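Local atomic coordinates of shikimate 5-dehydrogenase (PDB entry 4XIJ), a protein that probably catalyses the NADP-dependent interconversion of 3-dehydroshikimate and shikimate, the fourth step of the chorismate pathway of aromatic amino acid biosynthesis. Residues D116-A121 / V142-E147; A185-A190 / A207-A212; I201-A206 / W227-A232. All coordinates share one frame; numbering follows the deposited sequence.

Interaction 1: D116-A121 / V142-E147; sequences DGVTGA and VVALAE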
ATOM      1  N   ASP A 116      -2.489   0.043  -5.279  1.00  8.59           N
ATOM      2  CA  ASP A 116      -1.603   0.526  -6.328  1.00  8.25           C
ATOM      3  C   ASP A 116      -0.140   0.399  -5.923  1.00  6.66           C
ATOM      4  O   ASP A 116       0.737   0.227  -6.787  1.00  7.96           O
ATOM      5  CB  ASP A 116      -1.819   2.020  -6.625  1.00 10.15           C
ATOM      6  CG  ASP A 116      -3.198   2.351  -7.105  1.00 12.93           C
ATOM      7  OD1 ASP A 116      -3.643   1.756  -8.069  1.00 14.40           O
ATOM      8  OD2 ASP A 116      -3.845   3.198  -6.490  1.00 14.40           O
ATOM      9  N   GLY A 117       0.152   0.577  -4.628  1.00  6.80           N
ATOM     10  CA  GLY A 117       1.514   0.373  -4.163  1.00  7.97           C
ATOM     11  C   GLY A 117       2.066  -0.975  -4.626  1.00  8.25           C
ATOM     12  O   GLY A 117       3.209  -1.073  -5.129  1.00  9.73           O
ATOM     13  N   VAL A 118       1.265  -2.025  -4.472  1.00  7.71           N
ATOM     14  CA  VAL A 118       1.747  -3.349  -4.818  1.00  7.64           C
ATOM     15  C   VAL A 118       1.604  -3.595  -6.324  1.00  6.85           C
ATOM     16  O   VAL A 118       2.549  -4.111  -6.946  1.00  8.63           O
ATOM     17  CB  VAL A 118       0.970  -4.408  -4.016  1.00  8.16           C
ATOM     18  CG1 VAL A 118       1.268  -5.858  -4.515  1.00  9.31           C
ATOM     19  CG2 VAL A 118       1.282  -4.271  -2.551  1.00  9.96           C
ATOM     20  N   THR A 119       0.470  -3.243  -6.945  1.00  7.34           N
ATOM     21  CA  THR A 119       0.375  -3.529  -8.398  1.00  7.35           C
ATOM     22  C   THR A 119       1.405  -2.724  -9.194  1.00  8.07           C
ATOM     23  O   THR A 119       1.982  -3.229 -10.161  1.00  8.72           O
ATOM     24  CB  THR A 119      -1.054  -3.233  -8.995  1.00  8.59           C
ATOM     25  OG1 THR A 119      -1.338  -1.830  -8.846  1.00  9.50           O
ATOM     26  CG2 THR A 119      -2.156  -4.034  -8.269  1.00  9.64           C
ATOM     27  N   GLY A 120       1.645  -1.489  -8.760  1.00  8.40           N
ATOM     28  CA  GLY A 120       2.577  -0.601  -9.434  1.00  7.70           C
ATOM     29  C   GLY A 120       4.009  -1.067  -9.202  1.00  7.25           C
ATOM     30  O   GLY A 120       4.841  -1.045 -10.135  1.00  9.91           O
ATOM     31  N   ALA A 121       4.349  -1.415  -7.953  1.00  8.16           N
ATOM     32  CA  ALA A 121       5.746  -1.801  -7.671  1.00  8.98           C
ATOM     33  C   ALA A 121       6.130  -3.108  -8.345  1.00  9.36           C
ATOM     34  O   ALA A 121       7.256  -3.260  -8.828  1.00 10.55           O
ATOM     35  CB  ALA A 121       5.954  -1.911  -6.139  1.00  9.22           C
ATOM     36  N   VAL A 142      -3.130  -8.970  -0.876  1.00  8.34           N
ATOM     37  CA  VAL A 142      -3.978 -10.010  -1.480  1.00  8.49           C
ATOM     38  C   VAL A 142      -4.844  -9.426  -2.606  1.00  8.77           C
ATOM     39  O   VAL A 142      -4.887  -9.978  -3.709  1.00  8.41           O
ATOM     40  CB  VAL A 142      -4.870 -10.679  -0.429  1.00  8.17           C
ATOM     41  CG1 VAL A 142      -5.944 -11.596  -1.101  1.00  9.73           C
ATOM     42  CG2 VAL A 142      -3.993 -11.510   0.553  1.00  8.97           C
ATOM     43  N   VAL A 143      -5.495  -8.281  -2.338  1.00  8.58           N
ATOM     44  CA  VAL A 143      -6.381  -7.688  -3.339  1.00  8.66           C
ATOM     45  C   VAL A 143      -5.532  -7.234  -4.550  1.00  8.41           C
ATOM     46  O   VAL A 143      -5.926  -7.488  -5.670  1.00  9.15           O
ATOM     47  CB  VAL A 143      -7.181  -6.530  -2.734  1.00  9.30           C
ATOM     48  CG1 VAL A 143      -7.894  -5.688  -3.801  1.00  9.37           C
ATOM     49  CG2 VAL A 143      -8.217  -7.059  -1.686  1.00 10.60           C
ATOM     50  N   ALA A 144      -4.356  -6.655  -4.302  1.00  7.70           N
ATOM     51  CA  ALA A 144      -3.474  -6.283  -5.399  1.00  7.78           C
ATOM     52  C   ALA A 144      -3.062  -7.470  -6.234  1.00  7.74           C
ATOM     53  O   ALA A 144      -3.046  -7.380  -7.468  1.00  7.98           O
ATOM     54  CB  ALA A 144      -2.236  -5.555  -4.863  1.00  8.70           C
ATOM     55  N   LEU A 145      -2.697  -8.584  -5.586  1.00  7.42           N
ATOM     56  CA  LEU A 145      -2.291  -9.744  -6.371  1.00  8.06           C
ATOM     57  C   LEU A 145      -3.458 -10.239  -7.218  1.00  7.74           C
ATOM     58  O   LEU A 145      -3.258 -10.615  -8.401  1.00  8.06           O
ATOM     59  CB  LEU A 145      -1.724 -10.843  -5.446  1.00  7.80           C
ATOM     60  CG  LEU A 145      -0.359 -10.493  -4.859  1.00  8.13           C
ATOM     61  CD1 LEU A 145      -0.036 -11.541  -3.736  1.00  9.41           C
ATOM     62  CD2 LEU A 145       0.729 -10.470  -5.901  1.00  8.72           C
ATOM     63  N   ALA A 146      -4.676 -10.235  -6.655  1.00  7.39           N
ATOM     64  CA  ALA A 146      -5.822 -10.645  -7.451  1.00  7.57           C
ATOM     65  C   ALA A 146      -6.024  -9.694  -8.644  1.00  8.13           C
ATOM     66  O   ALA A 146      -6.384 -10.129  -9.744  1.00  8.36           O
ATOM     67  CB  ALA A 146      -7.095 -10.697  -6.619  1.00  8.47           C
ATOM     68  N   GLU A 147      -5.787  -8.405  -8.415  1.00  9.13           N
ATOM     69  CA  GLU A 147      -5.913  -7.405  -9.490  1.00  9.05           C
ATOM     70  C   GLU A 147      -4.810  -7.549 -10.538  1.00  9.24           C
ATOM     71  O   GLU A 147      -4.968  -7.103 -11.678  1.00 10.04           O
ATOM     72  CB  GLU A 147      -5.880  -5.983  -8.914  1.00 11.46           C
ATOM     73  CG  GLU A 147      -7.144  -5.629  -8.146  1.00 14.09           C
ATOM     74  CD  GLU A 147      -7.154  -4.190  -7.789  1.00 18.89           C
ATOM     75  OE1 GLU A 147      -6.179  -3.491  -8.140  1.00 23.73           O
ATOM     76  OE2 GLU A 147      -8.164  -3.740  -7.231  1.00 20.04           O
TER

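Interaction 2: A185-A190 / A207-A212; sequences AALADA and AVYADA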
ATOM      1  N   ALA A 185       7.148 -27.919   6.430  1.00 19.41           N
ATOM      2  CA  ALA A 185       7.712 -28.662   5.315  1.00 20.97           C
ATOM      3  C   ALA A 185       7.154 -28.282   3.941  1.00 20.75           C
ATOM      4  O   ALA A 185       7.700 -28.722   2.910  1.00 23.52           O
ATOM      5  CB  ALA A 185       7.497 -30.162   5.543  1.00 22.13           C
ATOM      6  N   ALA A 186       6.065 -27.521   3.898  1.00 18.88           N
ATOM      7  CA  ALA A 186       5.431 -27.247   2.601  1.00 18.29           C
ATOM      8  C   ALA A 186       5.999 -26.020   1.934  1.00 16.72           C
ATOM      9  O   ALA A 186       5.654 -25.725   0.794  1.00 16.44           O
ATOM     10  CB  ALA A 186       3.952 -27.089   2.750  1.00 19.48           C
ATOM     11  N   LEU A 187       6.865 -25.292   2.633  1.00 14.98           N
ATOM     12  CA  LEU A 187       7.347 -24.013   2.066  1.00 14.75           C
ATOM     13  C   LEU A 187       8.169 -24.238   0.791  1.00 15.36           C
ATOM     14  O   LEU A 187       8.067 -23.470  -0.185  1.00 15.64           O
ATOM     15  CB  LEU A 187       8.159 -23.211   3.100  1.00 14.48           C
ATOM     16  CG  LEU A 187       8.748 -21.863   2.653  1.00 13.64           C
ATOM     17  CD1 LEU A 187       7.626 -20.861   2.202  1.00 14.86           C
ATOM     18  CD2 LEU A 187       9.606 -21.267   3.760  1.00 14.86           C
ATOM     19  N   ALA A 188       8.987 -25.275   0.755  1.00 15.68           N
ATOM     20  CA  ALA A 188       9.855 -25.464  -0.410  1.00 15.99           C
ATOM     21  C   ALA A 188       9.037 -25.621  -1.681  1.00 15.94           C
ATOM     22  O   ALA A 188       9.378 -25.042  -2.723  1.00 16.92           O
ATOM     23  CB  ALA A 188      10.740 -26.659  -0.211  1.00 16.39           C
ATOM     24  N   ASP A 189       7.969 -26.403  -1.603  1.00 16.16           N
ATOM     25  CA  ASP A 189       7.122 -26.586  -2.777  1.00 18.56           C
ATOM     26  C   ASP A 189       6.401 -25.288  -3.176  1.00 17.24           C
ATOM     27  O   ASP A 189       6.258 -25.008  -4.366  1.00 17.92           O
ATOM     28  CB  ASP A 189       6.075 -27.675  -2.553  1.00 23.65           C
ATOM     29  CG  ASP A 189       6.651 -29.083  -2.601  1.00 28.32           C
ATOM     30  OD1 ASP A 189       7.828 -29.267  -2.999  1.00 30.03           O
ATOM     31  OD2 ASP A 189       5.898 -30.026  -2.258  1.00 31.06           O
ATOM     32  N   ALA A 190       5.948 -24.501  -2.192  1.00 15.15           N
ATOM     33  CA  ALA A 190       5.309 -23.214  -2.498  1.00 14.11           C
ATOM     34  C   ALA A 190       6.300 -22.282  -3.221  1.00 13.60           C
ATOM     35  O   ALA A 190       5.935 -21.580  -4.175  1.00 13.72           O
ATOM     36  CB  ALA A 190       4.805 -22.568  -1.248  1.00 13.93           C
ATOM     37  N   ALA A 207      14.629 -12.558   7.567  1.00 11.95           N
ATOM     38  CA  ALA A 207      15.984 -13.100   7.385  1.00 12.09           C
ATOM     39  C   ALA A 207      16.072 -14.591   7.733  1.00 12.99           C
ATOM     40  O   ALA A 207      16.878 -15.319   7.159  1.00 14.31           O
ATOM     41  CB  ALA A 207      17.015 -12.315   8.238  1.00 13.07           C
ATOM     42  N   VAL A 208      15.259 -15.031   8.694  1.00 11.79           N
ATOM     43  CA  VAL A 208      15.266 -16.440   9.105  1.00 11.96           C
ATOM     44  C   VAL A 208      14.948 -17.331   7.905  1.00 10.94           C
ATOM     45  O   VAL A 208      15.489 -18.439   7.768  1.00 12.63           O
ATOM     46  CB  VAL A 208      14.250 -16.686  10.253  1.00 11.57           C
ATOM     47  CG1 VAL A 208      14.136 -18.177  10.620  1.00 12.85           C
ATOM     48  CG2 VAL A 208      14.637 -15.880  11.463  1.00 11.63           C
ATOM     49  N   TYR A 209      14.078 -16.832   7.020  1.00 11.25           N
ATOM     50  CA  TYR A 209      13.576 -17.605   5.884  1.00 12.11           C
ATOM     51  C   TYR A 209      14.147 -17.159   4.565  1.00 11.18           C
ATOM     52  O   TYR A 209      13.705 -17.637   3.528  1.00 12.80           O
ATOM     53  CB  TYR A 209      12.040 -17.546   5.853  1.00 13.88           C
ATOM     54  CG  TYR A 209      11.498 -18.194   7.103  1.00 15.96           C
ATOM     55  CD1 TYR A 209      11.488 -19.584   7.235  1.00 17.00           C
ATOM     56  CD2 TYR A 209      11.032 -17.444   8.157  1.00 16.79           C
ATOM     57  CE1 TYR A 209      11.064 -20.179   8.396  1.00 17.78           C
ATOM     58  CE2 TYR A 209      10.600 -18.050   9.335  1.00 17.30           C
ATOM     59  CZ  TYR A 209      10.610 -19.409   9.434  1.00 18.09           C
ATOM     60  OH  TYR A 209      10.147 -19.992  10.597  1.00 19.47           O
ATOM     61  N   ALA A 210      15.182 -16.306   4.602  1.00 10.78           N
ATOM     62  CA  ALA A 210      15.693 -15.741   3.345  1.00 10.94           C
ATOM     63  C   ALA A 210      16.223 -16.807   2.379  1.00 11.40           C
ATOM     64  O   ALA A 210      15.928 -16.763   1.183  1.00 12.24           O
ATOM     65  CB  ALA A 210      16.790 -14.718   3.614  1.00 12.11           C
ATOM     66  N   ASP A 211      16.988 -17.768   2.877  1.00 14.48           N
ATOM     67  CA  ASP A 211      17.500 -18.809   2.008  1.00 15.97           C
ATOM     68  C   ASP A 211      16.377 -19.664   1.432  1.00 16.37           C
ATOM     69  O   ASP A 211      16.416 -20.039   0.274  1.00 16.86           O
ATOM     70  CB  ASP A 211      18.471 -19.702   2.759  1.00 18.63           C
ATOM     71  CG  ASP A 211      19.823 -19.040   2.976  1.00 21.79           C
ATOM     72  OD1 ASP A 211      20.074 -17.933   2.424  1.00 23.27           O
ATOM     73  OD2 ASP A 211      20.627 -19.637   3.715  1.00 24.58           O
ATOM     74  N   ALA A 212      15.368 -19.951   2.241  1.00 15.86           N
ATOM     75  CA  ALA A 212      14.224 -20.733   1.763  1.00 15.43           C
ATOM     76  C   ALA A 212      13.383 -19.963   0.735  1.00 14.99           C
ATOM     77  O   ALA A 212      12.798 -20.573  -0.134  1.00 17.17           O
ATOM     78  CB  ALA A 212      13.356 -21.164   2.954  1.00 17.09           C
TER

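Interaction 3: I201-A206 / W227-A232; sequences IPADAA and WPTPLA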
ATOM      1  N   ILE A 201       6.584  -8.701   6.280  1.00 11.44           N
ATOM      2  CA  ILE A 201       7.091  -8.825   7.652  1.00 11.35           C
ATOM      3  C   ILE A 201       8.431  -8.087   7.825  1.00 10.85           C
ATOM      4  O   ILE A 201       9.134  -7.764   6.847  1.00 11.53           O
ATOM      5  CB  ILE A 201       7.245 -10.318   8.037  1.00 12.04           C
ATOM      6  CG1 ILE A 201       8.315 -11.033   7.190  1.00 11.78           C
ATOM      7  CG2 ILE A 201       5.880 -11.060   7.946  1.00 11.86           C
ATOM      8  CD1 ILE A 201       8.524 -12.491   7.662  1.00 12.20           C
ATOM      9  N   PRO A 202       8.826  -7.825   9.068  1.00 11.97           N
ATOM     10  CA  PRO A 202      10.079  -7.085   9.270  1.00 12.45           C
ATOM     11  C   PRO A 202      11.302  -7.855   8.753  1.00 11.42           C
ATOM     12  O   PRO A 202      11.303  -9.112   8.681  1.00 12.20           O
ATOM     13  CB  PRO A 202      10.141  -6.909  10.811  1.00 13.73           C
ATOM     14  CG  PRO A 202       8.695  -6.899  11.232  1.00 13.32           C
ATOM     15  CD  PRO A 202       8.069  -7.965  10.326  1.00 12.81           C
ATOM     16  N   ALA A 203      12.336  -7.107   8.388  1.00 11.27           N
ATOM     17  CA  ALA A 203      13.537  -7.697   7.840  1.00 12.20           C
ATOM     18  C   ALA A 203      14.162  -8.767   8.736  1.00 13.03           C
ATOM     19  O   ALA A 203      14.631  -9.791   8.221  1.00 12.85           O
ATOM     20  CB  ALA A 203      14.543  -6.615   7.560  1.00 13.56           C
ATOM     21  N   ASP A 204      14.207  -8.540  10.051  1.00 14.02           N
ATOM     22  CA  ASP A 204      14.824  -9.526  10.946  1.00 15.18           C
ATOM     23  C   ASP A 204      14.014 -10.815  11.042  1.00 15.89           C
ATOM     24  O   ASP A 204      14.585 -11.891  11.238  1.00 18.73           O
ATOM     25  CB  ASP A 204      15.036  -8.934  12.360  1.00 18.20           C
ATOM     26  CG  ASP A 204      16.031  -7.783  12.386  1.00 21.76           C
ATOM     27  OD1 ASP A 204      17.029  -7.848  11.620  1.00 23.43           O
ATOM     28  OD2 ASP A 204      15.813  -6.818  13.173  1.00 23.20           O
ATOM     29  N   ALA A 205      12.691 -10.725  10.871  1.00 14.55           N
ATOM     30  CA  ALA A 205      11.845 -11.915  10.825  1.00 13.25           C
ATOM     31  C   ALA A 205      12.048 -12.639   9.487  1.00 12.43           C
ATOM     32  O   ALA A 205      12.220 -13.872   9.474  1.00 14.29           O
ATOM     33  CB  ALA A 205      10.388 -11.557  11.015  1.00 14.92           C
ATOM     34  N   ALA A 206      12.011 -11.886   8.382  1.00 11.56           N
ATOM     35  CA  ALA A 206      12.217 -12.499   7.063  1.00 11.57           C
ATOM     36  C   ALA A 206      13.614 -13.096   6.893  1.00 11.49           C
ATOM     37  O   ALA A 206      13.768 -14.064   6.145  1.00 11.88           O
ATOM     38  CB  ALA A 206      11.954 -11.493   5.945  1.00 12.42           C
ATOM     39  N   TRP A 227      18.740  -1.303   3.224  1.00 19.29           N
ATOM     40  CA  TRP A 227      18.601  -2.010   1.948  1.00 17.49           C
ATOM     41  C   TRP A 227      19.996  -2.289   1.407  1.00 17.92           C
ATOM     42  O   TRP A 227      20.837  -1.416   1.451  1.00 19.66           O
ATOM     43  CB  TRP A 227      17.795  -1.179   0.940  1.00 16.91           C
ATOM     44  CG  TRP A 227      17.419  -1.968  -0.274  1.00 15.18           C
ATOM     45  CD1 TRP A 227      18.000  -1.907  -1.508  1.00 15.24           C
ATOM     46  CD2 TRP A 227      16.420  -2.974  -0.348  1.00 14.62           C
ATOM     47  NE1 TRP A 227      17.398  -2.800  -2.359  1.00 15.41           N
ATOM     48  CE2 TRP A 227      16.423  -3.472  -1.665  1.00 14.71           C
ATOM     49  CE3 TRP A 227      15.506  -3.496   0.572  1.00 13.58           C
ATOM     50  CZ2 TRP A 227      15.530  -4.468  -2.088  1.00 14.54           C
ATOM     51  CZ3 TRP A 227      14.641  -4.493   0.160  1.00 13.15           C
ATOM     52  CH2 TRP A 227      14.659  -4.963  -1.159  1.00 13.14           C
ATOM     53  N   PRO A 228      20.242  -3.480   0.861  1.00 17.04           N
ATOM     54  CA  PRO A 228      19.287  -4.597   0.713  1.00 15.95           C
ATOM     55  C   PRO A 228      19.107  -5.376   2.001  1.00 14.65           C
ATOM     56  O   PRO A 228      20.062  -5.617   2.761  1.00 15.30           O
ATOM     57  CB  PRO A 228      19.951  -5.484  -0.348  1.00 16.48           C
ATOM     58  CG  PRO A 228      21.471  -5.195  -0.171  1.00 17.76           C
ATOM     59  CD  PRO A 228      21.536  -3.730   0.190  1.00 18.00           C
ATOM     60  N   THR A 229      17.872  -5.768   2.267  1.00 12.48           N
ATOM     61  CA  THR A 229      17.582  -6.661   3.379  1.00 11.14           C
ATOM     62  C   THR A 229      18.225  -8.038   3.173  1.00 11.50           C
ATOM     63  O   THR A 229      18.613  -8.408   2.039  1.00 10.90           O
ATOM     64  CB  THR A 229      16.068  -6.849   3.506  1.00 10.68           C
ATOM     65  OG1 THR A 229      15.584  -7.376   2.263  1.00 11.86           O
ATOM     66  CG2 THR A 229      15.364  -5.509   3.834  1.00 11.18           C
ATOM     67  N   PRO A 230      18.331  -8.831   4.259  1.00 11.76           N
ATOM     68  CA  PRO A 230      18.777 -10.224   4.071  1.00 11.73           C
ATOM     69  C   PRO A 230      17.959 -10.991   3.033  1.00 11.86           C
ATOM     70  O   PRO A 230      18.533 -11.743   2.197  1.00 11.94           O
ATOM     71  CB  PRO A 230      18.602 -10.837   5.474  1.00 12.78           C
ATOM     72  CG  PRO A 230      18.939  -9.684   6.363  1.00 13.43           C
ATOM     73  CD  PRO A 230      18.305  -8.453   5.682  1.00 12.54           C
ATOM     74  N   LEU A 231      16.642 -10.804   3.064  1.00 10.09           N
ATOM     75  CA  LEU A 231      15.777 -11.418   2.058  1.00  9.32           C
ATOM     76  C   LEU A 231      16.190 -10.990   0.636  1.00 10.48           C
ATOM     77  O   LEU A 231      16.399 -11.838  -0.252  1.00 10.65           O
ATOM     78  CB  LEU A 231      14.321 -11.019   2.332  1.00 10.20           C
ATOM     79  CG  LEU A 231      13.289 -11.462   1.283  1.00 10.59           C
ATOM     80  CD1 LEU A 231      13.312 -13.000   1.066  1.00 11.53           C
ATOM     81  CD2 LEU A 231      11.890 -10.994   1.738  1.00 11.33           C
ATOM     82  N   ALA A 232      16.350  -9.681   0.425  1.00  9.65           N
ATOM     83  CA  ALA A 232      16.725  -9.190  -0.903  1.00 11.47           C
ATOM     84  C   ALA A 232      18.058  -9.744  -1.331  1.00 10.61           C
ATOM     85  O   ALA A 232      18.249 -10.049  -2.508  1.00 11.26           O
ATOM     86  CB  ALA A 232      16.767  -7.683  -0.904  1.00 11.93           C
TER
HETATM   87  O   HOH W   1      15.142  -9.831   5.358  1.00 10.39           O

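Interaction 1: D116-A121 / V142-E147
Ala144 directs its methyl group into the angle between Val118 and Thr119, and these three residues supply most of the 181 Å² buried between the two helices. Val118 meets it with two atoms: CB of Val118 lies 3.5 Å from CB of Ala144, and CG1 of Val118 is equally near that methyl. CG1 reaches this place because it stands anti to the backbone N (chi1 170°). Thr119 presents its methyl rather than its hydroxyl. CG2 of Thr119 lies 3.6 Å from the carbonyl O of Ala144 and 3.7 Å from its CB, while OG1 makes a weak hydrogen bond with Val115 O. At the border, OE1 of Glu147 comes 4.1 Å from CG2 of Thr119. No hydrogen bond crosses the contact. The axes of these short segments pass 8.4 Å apart at a crossing angle of -43°. Val118 also touches Met248 of helix 246-261. Helix 114-122, linking strand 108-111 of the mixed sheet to strand 128-132 of the parallel one, thus packs on helix 138-147. The GxGxxA-type pattern Gly133, Gly135, Ala138 runs from the turn after strand 128-132 into the start of helix 138-147, consistent with the first strand-turn-helix unit of a Rossmann-type nucleotide-binding domain.

Interaction 2: A185-A190 / A207-A212
Leu187 projects one methyl, CD2, into the bend formed by Tyr209 and Ala212, and that single branch makes both of the contacts between the segments. The nearer partner is the methyl of Ala212, with CD2 of Leu187 standing 3.8 Å from CB of Ala212. The aromatic ring is less closely approached: CD2 of Leu187 lies 4.3 Å from CD1 of Tyr209 and comes in obliquely. A chi1 of 179° sends CG of Leu187 away from its backbone N, and a chi2 of 60° to CD1 leaves CD2 as the branch that continues the extended chain. Tyr209 belongs to a type I beta turn from Ala207 to Ala210, closed by a weak bond from Ala210 N to Ala207 O. Inside that turn Val208 CG1 sits 3.8 Å above one face of the Tyr209 ring, offset toward its rim. The contact is wholly apolar and small, burying 97 Å² in all, and Leu187 contributes more than half of that area. It joins helix 187-193, which precedes strand 196-199, to the short, weakly bonded helix 210-213, which leads toward strand 218-221. Ile182 and Arg158 also touch Tyr209, while Ala210 packs on Ala234 of helix 230-237.

Interaction 3: I201-A206 / W227-A232
Thr229, whose methyl touches Ala203, also lays its backbone N over one face of the Trp227 indole, 3.6 Å above the plane and offset toward the rim. Pro228 CB lies over the same face, again near the rim; the peptide bond before this proline is cis. The ring itself stays clear of segment 201-206, so the contact is carried by small aliphatic groups. CB of Ala203 meets CG2 of Thr229 at 4.0 Å, and, three residues on in one segment and two in the other, CB of Ala206 meets CD2 of Leu231 at 4.2 Å. Thr229 divides its two branches between separate tasks. At chi1 58° OG1 falls between the backbone N and the carbonyl carbon, which leaves CG2 to pack against Ala203. Thr229 is the N-cap residue of helix 230-237, and its OG1 accepts the capping bond: Ala232 N donates to Thr229 OG1 over 3.0 Å with an N-H...O angle of 161°, and Asp221 OD2 is hydrogen-bonded to the same hydroxyl. A water replaces direct polar contact between the helices. It donates to Ala203 O at 2.9 Å and accepts from Leu231 N at 2.9 Å, so an amide in the first turn of helix 230-237 is satisfied through the bridge. Together the two segments bury 169 Å². Pro202 holds the N-cap position of helix 203-207, which follows strand 196-199. Leu231 rests on Val219 and Asp221 of the adjacent parallel strand 218-221, and Trp227 and Ala232 reach Ala242 of the outermost strand 241-243.

How the interactions relate
Interactions 2 and 3 form a continuous patch, with centres 14 Å apart. Their segments alternate along the chain, and helix 203-207 is followed directly by helix 210-213. Where they touch, CB of Ala207 lies 3.5 Å from CB of Pro230, and CB of Ala210 is 3.8 Å from CA of Leu231, so the start of helix 230-237, a part of interaction 3, also packs on segment 207-212. Interaction 1 stands apart: its centre is about 20 Å from that of interaction 3 and about 23 Å from that of interaction 2, the nearest atoms about 10 and 12 Å away. It lies on the helix that begins at the probable nucleotide-binding turn, whereas 2 and 3 join later elements of the parallel sheet.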